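Local coordinates for protein glycosyl hydrolase (Streptomyces cattleya, PDB 7LR7) that probably hydrolyses glycosidic bonds during N-glycan breakdown, as a glycoside hydrolase of family GH5, subfamily 18, and binds N-acetylglucosamine, at residues A201-D206 with A247-L252; T210-A215 with P366-P371; V223-F228 with A243-Y248; E259-V264 with C295-G300; L360-G365 with G380-A385. One frame throughout, in Å; residues are numbered along the deposited sequence.

Contact 1: A201-D206 with A247-L252; sequences AWYLDD and AYLVEL
Two aromatic side chains, W202 and Y203, meet Y248, L249 and L252 on helix 240-254 without a single hydrogen bond passing directly between the segments. The aliphatic contacts come first. W202 keeps its CG beside the backbone N (chi1 -70°), and the five-membered side of the indole lies along L252: CD1 is 4.0 Å from L252 CD2, the two side chains lying alongside each other and pointing opposite ways. L249 CD2 approaches the indole obliquely, 4.5 Å from W202 CD2. L252 CD2 also reaches the Y203 ring, at its edge and 4.3 Å from CE1, so this one methyl lies against both aromatic residues.

The aromatic contact is the hydroxyl end of Y203 against the rim of Y248. Y203 OH lies in the plane of the Y248 ring, 3.5 Å from CE2, while L249 CD2 is 3.9 Å from the same oxygen. Y248 OH is bonded elsewhere, to C376 O.

All five touching residues are buried. Helix 211-216 packs on W202 through P211 and S214, and helix 381-392 covers Y203 and Y248, where F383 and F386 meet Y248 edge to face.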
# COMPACT_ATOMS: atom_id res chain seq x y z
N ALA A 201 -0.23 17.72 17.90
CA ALA A 201 -0.54 17.29 19.25
C ALA A 201 -0.50 18.46 20.24
O ALA A 201 -1.20 18.44 21.25
CB ALA A 201 0.41 16.17 19.67
N TRP A 202 0.29 19.50 19.94
CA TRP A 202 0.40 20.67 20.80
C TRP A 202 -0.32 21.90 20.25
O TRP A 202 -0.59 22.83 21.01
CB TRP A 202 1.88 21.04 21.01
CG TRP A 202 2.65 20.05 21.88
CD1 TRP A 202 2.80 20.10 23.24
CD2 TRP A 202 3.35 18.89 21.43
NE1 TRP A 202 3.55 19.02 23.66
CE2 TRP A 202 3.90 18.27 22.57
CE3 TRP A 202 3.55 18.30 20.18
CZ2 TRP A 202 4.66 17.10 22.49
CZ3 TRP A 202 4.30 17.12 20.10
CH2 TRP A 202 4.84 16.54 21.25
N TYR A 203 -0.66 21.91 18.96
CA TYR A 203 -1.06 23.12 18.26
C TYR A 203 -2.50 23.13 17.75
O TYR A 203 -3.04 24.21 17.51
CB TYR A 203 -0.15 23.35 17.04
CG TYR A 203 1.26 23.80 17.37
CD1 TYR A 203 1.66 24.03 18.68
CD2 TYR A 203 2.19 23.99 16.35
CE1 TYR A 203 2.96 24.46 18.97
CE2 TYR A 203 3.48 24.39 16.62
CZ TYR A 203 3.87 24.63 17.93
OH TYR A 203 5.16 25.06 18.19
N LEU A 204 -3.12 21.97 17.55
CA LEU A 204 -4.40 21.87 16.86
C LEU A 204 -5.49 21.54 17.88
O LEU A 204 -5.43 20.51 18.55
CB LEU A 204 -4.35 20.78 15.79
CG LEU A 204 -4.57 21.10 14.32
CD1 LEU A 204 -4.60 19.79 13.51
CD2 LEU A 204 -5.84 21.89 14.12
N ASP A 205 -6.49 22.42 17.97
CA ASP A 205 -7.58 22.21 18.91
C ASP A 205 -8.34 20.93 18.55
O ASP A 205 -8.64 20.69 17.38
CB ASP A 205 -8.52 23.41 18.92
CG ASP A 205 -7.82 24.70 19.34
OD1 ASP A 205 -6.86 24.63 20.14
OD2 ASP A 205 -8.24 25.78 18.88
N ASP A 206 -8.61 20.11 19.57
CA ASP A 206 -9.40 18.89 19.41
C ASP A 206 -8.72 17.85 18.52
O ASP A 206 -9.37 16.97 17.96
CB ASP A 206 -10.81 19.19 18.90
CG ASP A 206 -11.61 20.02 19.89
OD1 ASP A 206 -11.59 19.69 21.10
OD2 ASP A 206 -12.25 21.01 19.46
N ALA A 247 13.60 24.96 20.76
CA ALA A 247 13.65 25.19 22.20
C ALA A 247 12.25 25.38 22.77
O ALA A 247 11.93 24.87 23.86
CB ALA A 247 14.52 26.41 22.50
N TYR A 248 11.37 26.07 22.03
CA TYR A 248 10.03 26.33 22.53
C TYR A 248 9.24 25.04 22.68
O TYR A 248 8.62 24.79 23.73
CB TYR A 248 9.30 27.30 21.61
CG TYR A 248 7.80 27.37 21.84
CD1 TYR A 248 7.27 27.94 23.00
CD2 TYR A 248 6.92 26.87 20.89
CE1 TYR A 248 5.90 28.02 23.19
CE2 TYR A 248 5.56 26.93 21.08
CZ TYR A 248 5.05 27.50 22.22
OH TYR A 248 3.70 27.55 22.38
N LEU A 249 9.27 24.19 21.65
CA LEU A 249 8.62 22.89 21.73
C LEU A 249 9.13 22.07 22.90
O LEU A 249 8.35 21.38 23.57
CB LEU A 249 8.82 22.11 20.44
CG LEU A 249 7.72 22.27 19.40
CD1 LEU A 249 8.06 21.45 18.16
CD2 LEU A 249 6.38 21.84 20.00
N VAL A 250 10.44 22.12 23.16
CA VAL A 250 11.02 21.42 24.30
C VAL A 250 10.39 21.91 25.60
O VAL A 250 9.86 21.12 26.39
CB VAL A 250 12.55 21.58 24.32
CG1 VAL A 250 13.10 21.30 25.69
CG2 VAL A 250 13.15 20.64 23.31
N GLU A 251 10.43 23.23 25.84
CA GLU A 251 9.95 23.77 27.11
C GLU A 251 8.44 23.68 27.23
O GLU A 251 7.93 23.49 28.34
CB GLU A 251 10.39 25.23 27.26
CG GLU A 251 11.90 25.37 27.38
CD GLU A 251 12.46 24.55 28.53
OE1 GLU A 251 12.00 24.75 29.67
OE2 GLU A 251 13.35 23.70 28.29
N LEU A 252 7.71 23.85 26.12
CA LEU A 252 6.26 23.65 26.13
C LEU A 252 5.91 22.24 26.56
O LEU A 252 5.06 22.04 27.43
CB LEU A 252 5.66 23.94 24.76
CG LEU A 252 4.14 23.76 24.64
CD1 LEU A 252 3.43 24.73 25.56
CD2 LEU A 252 3.69 24.00 23.20

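Contact 2: T210-A215 with P366-P371; sequences TPAHSA and PGDQAP
T210 faces D368 from the residue just before helix 211-216, and its side chain can be followed outward atom by atom. CB lies 3.7 Å from D368 O. From there the methyl CG2 comes 3.8 Å from that same carbonyl oxygen. On the other branch, a chi1 of 69° sets OG1 back over the backbone, pointing at the first turn of the helix. At 3.7 Å from D368 O it is too far for a direct bond, and a water closes the distance, lying 2.8 Å from T210 OG1 and donating to D368 O at 2.6 Å.

OG1 also accepts an almost straight bond from H213 N, 3.2 Å and 173°, while T210 N donates in return to H213 ND1, from a position tilted out of the imidazole plane. This reciprocal pair is a capping box, closing the first turn of the helix; OG1 stands over one face of the imidazole as well. The N-terminal end of helix 211-216 thus meets the C-terminal region, in the loop after strand 358-362 and before helix 381-392. A valine here would probably cost H213 N its capping acceptor and the bridging water one of its two protein partners.

Next along the helix, P211 CD rests on A370 CB at 4.0 Å. A212 CB lies 4.1 Å from D368 OD1, whose charge is paired with R216 further along the same helix. Segment 366-371 is held besides by W256, which donates to G367 O, and by R373, bonded to A370 O.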
# COMPACT_ATOMS: atom_id res chain seq x y z
N THR A 210 -2.74 14.20 22.35
CA THR A 210 -2.70 15.38 23.20
C THR A 210 -1.31 15.60 23.79
O THR A 210 -0.47 14.70 23.74
CB THR A 210 -3.71 15.27 24.35
OG1 THR A 210 -3.27 14.26 25.27
CG2 THR A 210 -5.10 14.94 23.83
N PRO A 211 -1.03 16.77 24.37
CA PRO A 211 0.27 16.94 25.04
C PRO A 211 0.46 16.02 26.24
O PRO A 211 1.60 15.63 26.54
CB PRO A 211 0.26 18.42 25.45
CG PRO A 211 -0.72 19.08 24.51
CD PRO A 211 -1.79 18.03 24.29
N ALA A 212 -0.62 15.64 26.93
CA ALA A 212 -0.51 14.71 28.04
C ALA A 212 -0.07 13.33 27.57
O ALA A 212 0.78 12.68 28.19
CB ALA A 212 -1.84 14.63 28.80
N HIS A 213 -0.66 12.85 26.47
CA HIS A 213 -0.20 11.62 25.83
C HIS A 213 1.31 11.65 25.59
O HIS A 213 2.02 10.69 25.90
CB HIS A 213 -0.94 11.42 24.51
CG HIS A 213 -2.38 11.09 24.67
ND1 HIS A 213 -3.33 11.44 23.73
CD2 HIS A 213 -3.05 10.44 25.65
CE1 HIS A 213 -4.52 11.02 24.13
NE2 HIS A 213 -4.38 10.41 25.29
N SER A 214 1.81 12.74 25.00
CA SER A 214 3.24 12.80 24.65
C SER A 214 4.12 12.85 25.90
O SER A 214 5.22 12.29 25.91
CB SER A 214 3.52 14.03 23.78
OG SER A 214 3.31 13.76 22.40
N ALA A 215 3.66 13.54 26.94
CA ALA A 215 4.49 13.74 28.12
C ALA A 215 4.26 12.71 29.21
O ALA A 215 5.02 12.68 30.18
CB ALA A 215 4.24 15.14 28.70
N PRO A 366 -8.91 22.73 30.05
CA PRO A 366 -8.56 21.66 31.01
C PRO A 366 -7.17 21.07 30.79
O PRO A 366 -6.40 20.93 31.75
CB PRO A 366 -9.67 20.63 30.78
CG PRO A 366 -10.85 21.49 30.49
CD PRO A 366 -10.32 22.63 29.64
N GLY A 367 -6.79 20.76 29.56
CA GLY A 367 -5.39 20.55 29.28
C GLY A 367 -4.95 19.11 29.26
O GLY A 367 -4.00 18.78 28.55
N ASP A 368 -5.58 18.25 30.06
CA ASP A 368 -5.62 16.84 29.69
C ASP A 368 -6.22 16.70 28.29
O ASP A 368 -5.67 16.01 27.43
CB ASP A 368 -6.45 16.04 30.69
CG ASP A 368 -5.62 15.48 31.83
OD1 ASP A 368 -4.39 15.69 31.84
OD2 ASP A 368 -6.20 14.84 32.73
N GLN A 369 -7.34 17.39 28.06
CA GLN A 369 -8.01 17.42 26.77
C GLN A 369 -7.51 18.55 25.87
O GLN A 369 -7.64 18.45 24.64
CB GLN A 369 -9.52 17.56 26.97
CG GLN A 369 -10.18 16.36 27.67
CD GLN A 369 -9.95 16.35 29.18
OE1 GLN A 369 -9.54 17.36 29.77
NE2 GLN A 369 -10.21 15.21 29.81
N ALA A 370 -6.96 19.61 26.46
CA ALA A 370 -6.33 20.70 25.72
C ALA A 370 -7.20 21.25 24.59
O ALA A 370 -6.76 21.33 23.44
CB ALA A 370 -4.97 20.26 25.18
N PRO A 371 -8.44 21.66 24.89
CA PRO A 371 -9.35 22.10 23.81
C PRO A 371 -8.92 23.38 23.13
O PRO A 371 -9.37 23.63 22.00
CB PRO A 371 -10.68 22.29 24.54
CG PRO A 371 -10.29 22.67 25.90
CD PRO A 371 -9.08 21.82 26.21
O HOH W 1 -5.07 13.50 27.23

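Contact 3: V223-F228 with A243-Y248; sequences VHSWVF and AQHAAY. With NAG (2-acetamido-2-deoxy-beta-D-glucopyranose), chain B.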
# COMPACT_ATOMS: atom_id res chain seq x y z
N VAL A 223 9.64 15.29 20.35
CA VAL A 223 9.11 16.44 19.62
C VAL A 223 9.79 16.53 18.26
O VAL A 223 10.99 16.22 18.13
CB VAL A 223 9.29 17.75 20.42
CG1 VAL A 223 8.52 17.68 21.75
CG2 VAL A 223 10.74 18.05 20.66
N HIS A 224 9.03 16.94 17.24
CA HIS A 224 9.53 17.14 15.88
C HIS A 224 9.34 18.62 15.54
O HIS A 224 8.21 19.09 15.44
CB HIS A 224 8.79 16.26 14.87
CG HIS A 224 9.01 14.78 15.06
ND1 HIS A 224 8.47 13.84 14.21
CD2 HIS A 224 9.70 14.08 16.00
CE1 HIS A 224 8.82 12.63 14.61
NE2 HIS A 224 9.57 12.74 15.69
N SER A 225 10.44 19.34 15.34
CA SER A 225 10.40 20.79 15.20
C SER A 225 10.59 21.18 13.73
O SER A 225 11.68 21.00 13.18
CB SER A 225 11.48 21.44 16.06
OG SER A 225 11.38 22.84 15.97
N TRP A 226 9.54 21.75 13.13
CA TRP A 226 9.52 22.07 11.70
C TRP A 226 9.01 23.48 11.46
O TRP A 226 7.80 23.73 11.57
CB TRP A 226 8.66 21.04 10.95
CG TRP A 226 9.38 19.76 10.86
CD1 TRP A 226 9.11 18.61 11.55
CD2 TRP A 226 10.55 19.49 10.08
NE1 TRP A 226 10.02 17.63 11.20
CE2 TRP A 226 10.92 18.15 10.31
CE3 TRP A 226 11.32 20.26 9.20
CZ2 TRP A 226 12.02 17.56 9.70
CZ3 TRP A 226 12.42 19.68 8.60
CH2 TRP A 226 12.75 18.34 8.85
N VAL A 227 9.91 24.41 11.12
CA VAL A 227 9.53 25.82 11.04
C VAL A 227 8.72 26.13 9.77
O VAL A 227 8.31 27.28 9.56
CB VAL A 227 10.77 26.75 11.16
CG1 VAL A 227 11.48 26.49 12.49
CG2 VAL A 227 11.73 26.57 10.00
N PHE A 228 8.44 25.12 8.94
CA PHE A 228 7.46 25.37 7.89
C PHE A 228 6.02 25.35 8.40
O PHE A 228 5.10 25.53 7.60
CB PHE A 228 7.61 24.37 6.71
CG PHE A 228 7.49 22.90 7.08
CD1 PHE A 228 6.31 22.37 7.55
CD2 PHE A 228 8.56 22.05 6.88
CE1 PHE A 228 6.21 21.03 7.87
CE2 PHE A 228 8.47 20.71 7.19
CZ PHE A 228 7.29 20.20 7.69
N ALA A 243 14.40 30.72 15.03
CA ALA A 243 15.58 30.09 15.61
C ALA A 243 15.24 29.32 16.87
O ALA A 243 15.89 28.31 17.17
CB ALA A 243 16.66 31.14 15.91
N GLN A 244 14.25 29.79 17.63
CA GLN A 244 13.95 29.23 18.94
C GLN A 244 12.85 28.20 18.90
O GLN A 244 12.43 27.73 19.96
CB GLN A 244 13.53 30.34 19.91
CG GLN A 244 14.61 31.36 20.22
CD GLN A 244 15.61 30.88 21.25
OE1 GLN A 244 15.32 30.01 22.08
NE2 GLN A 244 16.80 31.46 21.21
N HIS A 245 12.35 27.83 17.71
CA HIS A 245 11.15 27.02 17.66
C HIS A 245 11.37 25.66 18.32
O HIS A 245 10.47 25.15 19.00
CB HIS A 245 10.65 26.84 16.23
CG HIS A 245 9.34 26.12 16.16
ND1 HIS A 245 9.25 24.75 16.26
CD2 HIS A 245 8.08 26.58 16.01
CE1 HIS A 245 7.98 24.39 16.19
NE2 HIS A 245 7.25 25.48 16.03
N ALA A 246 12.54 25.06 18.11
CA ALA A 246 12.82 23.78 18.76
C ALA A 246 12.88 23.94 20.28
O ALA A 246 12.27 23.16 21.01
CB ALA A 246 14.12 23.19 18.22
N ALA A 247 13.60 24.96 20.76
CA ALA A 247 13.65 25.19 22.20
C ALA A 247 12.25 25.38 22.77
O ALA A 247 11.93 24.87 23.86
CB ALA A 247 14.52 26.41 22.50
N TYR A 248 11.37 26.07 22.03
CA TYR A 248 10.03 26.33 22.53
C TYR A 248 9.24 25.04 22.68
O TYR A 248 8.62 24.79 23.73
CB TYR A 248 9.30 27.30 21.61
CG TYR A 248 7.80 27.37 21.84
CD1 TYR A 248 7.27 27.94 23.00
CD2 TYR A 248 6.92 26.87 20.89
CE1 TYR A 248 5.90 28.02 23.19
CE2 TYR A 248 5.56 26.93 21.08
CZ TYR A 248 5.05 27.50 22.22
OH TYR A 248 3.70 27.55 22.38
C1 NAG B . 3.41 17.63 8.43
C2 NAG B . 3.56 16.74 7.18
C3 NAG B . 4.38 15.49 7.49
C4 NAG B . 5.65 15.82 8.27
C5 NAG B . 5.30 16.70 9.46
C6 NAG B . 6.50 17.15 10.26
C7 NAG B . 1.93 16.39 5.38
C8 NAG B . 0.52 16.03 5.06
N2 NAG B . 2.25 16.39 6.68
O1 NAG B . 2.80 18.83 8.06
O3 NAG B . 4.73 14.84 6.27
O4 NAG B . 6.28 14.63 8.74
O5 NAG B . 4.67 17.89 8.98
O6 NAG B . 6.10 17.94 11.37
O7 NAG B . 2.74 16.68 4.51
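A buried serine–histidine hydrogen bond is the one polar tie between S225 and H245, in a contact otherwise made by small apolar groups. S225 OG and H245 ND1 are 2.9 Å apart, and either may be the donor. S225 has its OG anti to the backbone N (chi1 -177°), reaching from strand to helix, and S225 CB lies near the plane of the imidazole, at its edge. OG also settles on the helix backbone, 3.3 Å from A246 CA and 3.6 Å from A246 CB; residues this small let strand and helix come within 5.2 Å between the CA atoms of S225 and A246. V227 CG1 adds a third touch, 3.8 Å from H245 CB.

W226 turns its CB away from the helix and belongs to the sugar pocket. Its CD1 is 3.1 Å from O6 of the bound N-acetylglucosamine and 3.3 Å from the sugar C6, while NE1 donates to E268, which helps hold the indole in its rotation. F228 meets the ring oxygen O5 of the sugar at its edge, 3.7 Å from CE1, and W226 CB lies over one of its faces. E153 and H99 hydrogen-bond the sugar, and H224 bonds E153. Replacing W226 with an alanine would probably open a gap beside the C6 hydroxymethyl of the sugar and leave E268 without its indole N-H.

Strand 221-225, one of the eight parallel strands of the barrel, has helix 240-254 behind it and the pocket in front, with strand 264-269 bonded alongside and Y203 of helix 200-203 touching H245.

Contact 4: E259-V264 with C295-G300; sequences EPRRPV and CPEVWG
V264 and its neighbours E297 and W299 form the tight part of this contact, where two backbones run side by side. V264 N donates to E297 O at 2.9 Å with an N-H...O angle of 160°, and V264 O receives W299 N at 2.6 Å. CA-H...O contacts fill in around them: P263 CA is 3.2 Å from E297 O, and V298 CA 3.4 Å from V264 O. P263 CB packs on W299 CB at 3.9 Å, lying near the plane of the indole at its edge.

This is how strands 264-269 and 298-304 begin, neighbours in the parallel eight-stranded sheet of the (beta/alpha)8 barrel characteristic of GH5 enzymes. V264 and V298 are a parallel bridge pair with side chains on the same face, where V264 lies against V250 of helix 240-254.

Toward solvent the grip is slacker. R261, which follows P260 in a type I turn from E259 to R262, reaches E297 by a salt bridge: NE donates to OE2 at 3.2 Å, and NH2 to OE1 by a weak bond of 3.3 Å. The carboxylate is not laid flat against the guanidinium, their planes being 65° apart, and OE2 is met from above the carboxylate plane. E297 bends at chi2 (-61°) to bring its carboxylate there. R261 NH2 is held more firmly by S10 O, at the start of the modelled chain, while R262, whose CB is turned away from 295-300, bonds T221 and G218.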
# COMPACT_ATOMS: atom_id res chain seq x y z
N GLU A 259 6.72 13.87 35.72
CA GLU A 259 8.06 13.84 36.33
C GLU A 259 8.81 15.12 36.00
O GLU A 259 8.93 15.47 34.82
CB GLU A 259 8.85 12.63 35.84
CG GLU A 259 8.05 11.33 35.80
CD GLU A 259 8.10 10.54 37.10
OE1 GLU A 259 7.97 9.30 37.05
OE2 GLU A 259 8.27 11.16 38.17
N PRO A 260 9.34 15.83 37.01
CA PRO A 260 10.01 17.11 36.73
C PRO A 260 11.28 17.00 35.91
O PRO A 260 11.68 17.99 35.28
CB PRO A 260 10.30 17.67 38.13
CG PRO A 260 10.17 16.49 39.06
CD PRO A 260 9.15 15.60 38.45
N ARG A 261 11.95 15.85 35.90
CA ARG A 261 13.15 15.68 35.10
C ARG A 261 12.93 14.75 33.90
O ARG A 261 13.89 14.23 33.33
CB ARG A 261 14.31 15.19 35.97
CG ARG A 261 14.63 16.13 37.14
CD ARG A 261 16.05 15.91 37.67
NE ARG A 261 17.03 16.10 36.60
CZ ARG A 261 18.28 15.66 36.65
NH1 ARG A 261 18.72 15.01 37.72
NH2 ARG A 261 19.09 15.87 35.62
N ARG A 262 11.67 14.54 33.49
CA ARG A 262 11.42 13.72 32.31
C ARG A 262 12.15 14.34 31.13
O ARG A 262 11.94 15.52 30.83
CB ARG A 262 9.93 13.62 32.00
CG ARG A 262 9.63 12.97 30.62
CD ARG A 262 8.13 12.95 30.38
NE ARG A 262 7.72 12.28 29.14
CZ ARG A 262 7.34 11.01 29.05
NH1 ARG A 262 7.39 10.23 30.12
NH2 ARG A 262 6.95 10.50 27.87
N PRO A 263 13.02 13.60 30.46
CA PRO A 263 13.79 14.20 29.37
C PRO A 263 12.89 14.49 28.18
O PRO A 263 11.79 13.94 28.03
CB PRO A 263 14.83 13.12 29.03
CG PRO A 263 14.85 12.21 30.20
CD PRO A 263 13.47 12.23 30.77
N VAL A 264 13.36 15.37 27.31
CA VAL A 264 12.68 15.63 26.05
C VAL A 264 13.66 15.33 24.93
O VAL A 264 14.81 15.78 24.96
CB VAL A 264 12.17 17.08 25.97
CG1 VAL A 264 11.39 17.28 24.66
CG2 VAL A 264 11.30 17.41 27.19
N CYS A 295 18.32 24.40 26.97
CA CYS A 295 17.21 23.83 27.72
C CYS A 295 17.68 22.63 28.50
O CYS A 295 18.27 21.71 27.92
CB CYS A 295 16.08 23.42 26.79
SG CYS A 295 15.43 24.75 25.75
N PRO A 296 17.43 22.57 29.81
CA PRO A 296 17.81 21.38 30.58
C PRO A 296 17.03 20.15 30.13
O PRO A 296 15.95 20.24 29.53
CB PRO A 296 17.47 21.77 32.03
CG PRO A 296 17.38 23.28 32.02
CD PRO A 296 16.83 23.61 30.66
N GLU A 297 17.60 18.98 30.41
CA GLU A 297 16.91 17.70 30.28
C GLU A 297 16.63 17.33 28.84
O GLU A 297 15.70 16.58 28.55
CB GLU A 297 15.59 17.66 31.06
CG GLU A 297 15.57 18.33 32.41
CD GLU A 297 16.56 17.73 33.38
OE1 GLU A 297 17.06 16.61 33.10
OE2 GLU A 297 16.83 18.36 34.41
N VAL A 298 17.42 17.85 27.91
CA VAL A 298 17.28 17.45 26.51
C VAL A 298 17.94 16.08 26.33
O VAL A 298 19.16 15.94 26.50
CB VAL A 298 17.90 18.49 25.57
CG1 VAL A 298 18.00 17.91 24.18
CG2 VAL A 298 17.05 19.75 25.57
N TRP A 299 17.14 15.08 25.96
CA TRP A 299 17.70 13.74 25.78
C TRP A 299 18.68 13.70 24.63
O TRP A 299 19.71 13.01 24.70
CB TRP A 299 16.59 12.71 25.55
CG TRP A 299 17.12 11.30 25.44
CD1 TRP A 299 17.24 10.38 26.47
CD2 TRP A 299 17.63 10.66 24.27
NE1 TRP A 299 17.78 9.22 25.98
CE2 TRP A 299 18.04 9.36 24.64
CE3 TRP A 299 17.80 11.06 22.94
CZ2 TRP A 299 18.58 8.46 23.73
CZ3 TRP A 299 18.35 10.18 22.04
CH2 TRP A 299 18.74 8.89 22.44
N GLY A 300 18.38 14.41 23.55
CA GLY A 300 19.27 14.41 22.40
C GLY A 300 18.69 15.24 21.28
O GLY A 300 17.52 15.64 21.31

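Contact 5: L360-G365 with G380-A385; sequences LVVDVG and GAVFEA
L360 and V382 are brought together by their first torsions: L360 carries CG anti to its N (chi1 -155°), which sends the branched end off the strand toward the helix, and V382 does the same with CG1 (chi1 162°), which aims that methyl back at the strand. L360 CD1 then sits 3.9 Å from V382 CG1, the two side chains crossing at a slant, and 3.5 Å from V382 O on the helix backbone. The same leucine also reaches A385, one turn on: CD1 is 4.0 Å from A385 CB, and CD2 follows at 4.1 Å from the same methyl.

V382 meets both L360 and V362, two residues apart on the strand. While CG1 takes L360, it also lies 3.9 Å from V362 CG2, with these two valine side chains at about a right angle; its other methyl, CG2, comes within 4.0 Å of V361 O. No hydrogen bond joins the segments, so the interface is methyl against methyl and against backbone carbonyl oxygen. It is closed from outside as well: V362 also touches L252 and V382 touches Y248, both of helix 240-254, and P421 covers L360 and A385.

Strand 358-362 and the helix residues 381-385 run nearly antiparallel, at 167°, with axes 9.2 Å apart. That is the strand-to-helix packing of a beta-alpha-beta unit: helix 381-392 crosses between strand 358-362 and strand 397-400, which are adjacent in a three-stranded parallel sheet distinct from the barrel sheet.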
# COMPACT_ATOMS: atom_id res chain seq x y z
N LEU A 360 6.38 30.57 31.95
CA LEU A 360 5.22 31.16 31.28
C LEU A 360 4.00 30.28 31.50
O LEU A 360 4.05 29.08 31.23
CB LEU A 360 5.50 31.26 29.77
CG LEU A 360 4.83 32.27 28.84
CD1 LEU A 360 4.47 31.56 27.55
CD2 LEU A 360 3.63 33.00 29.45
N VAL A 361 2.90 30.88 31.94
CA VAL A 361 1.68 30.11 32.18
C VAL A 361 1.06 29.70 30.84
O VAL A 361 0.91 30.52 29.93
CB VAL A 361 0.68 30.92 33.02
CG1 VAL A 361 -0.59 30.11 33.28
CG2 VAL A 361 1.30 31.31 34.33
N VAL A 362 0.71 28.43 30.73
CA VAL A 362 0.10 27.88 29.52
C VAL A 362 -1.33 27.49 29.89
O VAL A 362 -1.55 26.52 30.62
CB VAL A 362 0.90 26.68 28.99
CG1 VAL A 362 0.15 25.96 27.86
CG2 VAL A 362 2.27 27.15 28.51
N ASP A 363 -2.31 28.28 29.42
CA ASP A 363 -3.72 28.06 29.72
C ASP A 363 -4.41 27.56 28.45
O ASP A 363 -4.63 28.33 27.51
CB ASP A 363 -4.41 29.31 30.25
CG ASP A 363 -5.85 29.04 30.73
OD1 ASP A 363 -6.36 29.83 31.55
OD2 ASP A 363 -6.47 28.04 30.28
N VAL A 364 -4.82 26.31 28.47
CA VAL A 364 -5.09 25.58 27.24
C VAL A 364 -6.50 25.00 27.35
O VAL A 364 -6.94 24.19 26.51
CB VAL A 364 -3.95 24.56 27.07
CG1 VAL A 364 -4.36 23.12 27.24
CG2 VAL A 364 -3.10 24.84 25.84
N GLY A 365 -7.26 25.47 28.34
CA GLY A 365 -8.44 24.78 28.79
C GLY A 365 -8.00 23.68 29.72
O GLY A 365 -6.84 23.66 30.15
N GLY A 380 -0.08 32.29 18.24
CA GLY A 380 -0.86 32.23 19.45
C GLY A 380 -0.27 33.05 20.58
O GLY A 380 0.92 33.38 20.60
N ALA A 381 -1.13 33.35 21.55
CA ALA A 381 -0.72 34.19 22.67
C ALA A 381 0.41 33.56 23.48
O ALA A 381 1.34 34.25 23.90
CB ALA A 381 -1.93 34.48 23.57
N VAL A 382 0.35 32.24 23.70
CA VAL A 382 1.40 31.57 24.46
C VAL A 382 2.70 31.55 23.66
O VAL A 382 3.78 31.87 24.17
CB VAL A 382 0.96 30.15 24.87
CG1 VAL A 382 2.18 29.30 25.27
CG2 VAL A 382 -0.08 30.20 26.02
N PHE A 383 2.61 31.19 22.37
CA PHE A 383 3.75 31.23 21.46
C PHE A 383 4.47 32.57 21.49
O PHE A 383 5.68 32.65 21.74
CB PHE A 383 3.24 30.91 20.04
CG PHE A 383 4.33 30.65 19.03
CD1 PHE A 383 5.00 31.70 18.42
CD2 PHE A 383 4.66 29.35 18.66
CE1 PHE A 383 5.98 31.47 17.46
CE2 PHE A 383 5.64 29.11 17.70
CZ PHE A 383 6.31 30.17 17.10
N GLU A 384 3.74 33.66 21.25
CA GLU A 384 4.40 34.96 21.13
C GLU A 384 4.89 35.47 22.48
O GLU A 384 5.94 36.12 22.54
CB GLU A 384 3.45 35.96 20.46
CG GLU A 384 3.14 35.57 19.03
CD GLU A 384 2.29 36.56 18.26
OE1 GLU A 384 1.52 37.33 18.89
OE2 GLU A 384 2.37 36.56 17.02
N ALA A 385 4.17 35.19 23.56
CA ALA A 385 4.67 35.53 24.89
C ALA A 385 6.00 34.82 25.16
O ALA A 385 6.91 35.40 25.77
CB ALA A 385 3.63 35.16 25.95

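Overall arrangement
Following the chain, contact 1 opens first and brings helix 200-203 against helix 240-254. Contact 2 opens next and has the longest reach, from helix 211-216 of the barrel to the C-terminal loop at 366-371; it crosses contacts 1 and 5, while contacts 3 and 4 lie within its span. Contact 3 closes a shorter loop, ending on the same helix as contact 1 and sharing A247 and Y248 with it. Contact 4 then pairs the starts of barrel strands 264-269 and 298-304, and contact 5 joins strand 358-362 of the small C-terminal sheet to helix 381-392. Y248, shared by contacts 1 and 3, touches V382 and F383 of contact 5, so barrel and C-terminal part meet there too.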